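Local coordinates for protein CDA peptide synthetase I (Streptomyces coelicolor, PDB 5DU9) that forms a condensation domain of a nonribosomal peptide synthetase, a multidomain assembly-line protein, at residues Gly42-His46 with Ala47-Arg51. The protein carries 1 engineered substitution. Sequence-based numbering, arbitrary orientation.
Sequences GPLDH and AVLSR
D45 caps the N-terminus of helix 46-58 by receiving the backbone N-H of V48 on its carboxylate, an N-cap in which OD1 accepts from the third residue of the helix. With CG anti to the backbone N (chi1 -172°), the carboxylate swings over the first turn, and OD1 lies 3.1 Å from V48 N. The N-H points nearly straight at this oxygen but reaches it from above the carboxylate plane, while A47 N lies 3.0 Å from the same D45 OD1. On the flank, V48 CG2 packs 3.5 Å from D45 CG, the two side chains crossing at about a right angle. Beyond the cap the main chain begins its helical bonding: L49 N gives a nearly linear bond of 2.8 Å to D45 O, and S50 N a more bent one to H46 O.

One residue ahead of the cap, L44 sends CD1 to within 4.1 Å of L49 CD2, an apolar contact extended by Y177 of helix 163-182, which touches both leucines and whose hydroxyl bonds D45 N. S50 CB sits over one face of the H46 ring, which also stacks with H105, its NE2 bonded to L103 O. The cap marks the start of helix 46-58 directly after the loop from strand 33-40. The carboxylate accepts a first-turn N-H, which has no earlier helical turn to bond to, and its negative charge, if ionised, would be favoured by the helix dipole.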
# COMPACT_ATOMS: atom_id res chain seq x y z
N GLY A 42 -21.11 11.50 6.41
CA GLY A 42 -22.55 11.68 6.29
C GLY A 42 -23.25 10.41 5.84
O GLY A 42 -22.59 9.46 5.40
N PRO A 43 -24.59 10.39 5.93
CA PRO A 43 -25.37 9.18 5.64
C PRO A 43 -25.33 8.74 4.18
O PRO A 43 -25.38 9.57 3.27
CB PRO A 43 -26.79 9.58 6.05
CG PRO A 43 -26.82 11.06 5.99
CD PRO A 43 -25.44 11.51 6.36
N LEU A 44 -25.22 7.43 3.98
CA LEU A 44 -25.33 6.82 2.66
C LEU A 44 -26.50 5.84 2.63
O LEU A 44 -26.87 5.28 3.66
CB LEU A 44 -24.04 6.09 2.30
CG LEU A 44 -22.77 6.94 2.17
CD1 LEU A 44 -21.58 6.04 1.88
CD2 LEU A 44 -22.91 8.00 1.09
N ASP A 45 -27.07 5.66 1.45
CA ASP A 45 -28.16 4.70 1.25
C ASP A 45 -27.56 3.34 0.91
O ASP A 45 -26.98 3.17 -0.16
CB ASP A 45 -29.10 5.19 0.14
CG ASP A 45 -30.35 4.33 0.01
OD1 ASP A 45 -30.24 3.09 -0.01
OD2 ASP A 45 -31.45 4.91 -0.09
N HIS A 46 -27.69 2.38 1.82
CA HIS A 46 -27.06 1.08 1.64
C HIS A 46 -27.61 0.33 0.43
O HIS A 46 -26.87 -0.34 -0.29
CB HIS A 46 -27.23 0.21 2.88
CG HIS A 46 -26.81 -1.22 2.67
ND1 HIS A 46 -27.70 -2.27 2.69
CD2 HIS A 46 -25.60 -1.76 2.41
CE1 HIS A 46 -27.05 -3.40 2.47
NE2 HIS A 46 -25.77 -3.11 2.30
N ALA A 47 -28.92 0.43 0.21
CA ALA A 47 -29.55 -0.23 -0.92
C ALA A 47 -28.96 0.28 -2.23
O ALA A 47 -28.66 -0.49 -3.14
CB ALA A 47 -31.05 -0.01 -0.90
N VAL A 48 -28.79 1.60 -2.33
CA VAL A 48 -28.25 2.22 -3.53
C VAL A 48 -26.76 1.90 -3.67
O VAL A 48 -26.29 1.57 -4.76
CB VAL A 48 -28.45 3.74 -3.52
CG1 VAL A 48 -27.87 4.38 -4.78
CG2 VAL A 48 -29.93 4.08 -3.41
N LEU A 49 -26.01 2.01 -2.57
CA LEU A 49 -24.58 1.71 -2.60
C LEU A 49 -24.35 0.25 -2.96
O LEU A 49 -23.37 -0.10 -3.61
CB LEU A 49 -23.93 2.04 -1.25
CG LEU A 49 -22.40 2.00 -1.19
CD1 LEU A 49 -21.78 3.01 -2.16
CD2 LEU A 49 -21.92 2.27 0.23
N SER A 50 -25.27 -0.62 -2.54
CA SER A 50 -25.19 -2.03 -2.87
C SER A 50 -25.32 -2.22 -4.38
O SER A 50 -24.58 -3.01 -4.99
CB SER A 50 -26.27 -2.82 -2.13
OG SER A 50 -26.24 -4.19 -2.49
N ARG A 51 -26.24 -1.49 -5.00
CA ARG A 51 -26.39 -1.52 -6.45
C ARG A 51 -25.15 -0.95 -7.12
O ARG A 51 -24.67 -1.48 -8.12
CB ARG A 51 -27.63 -0.72 -6.87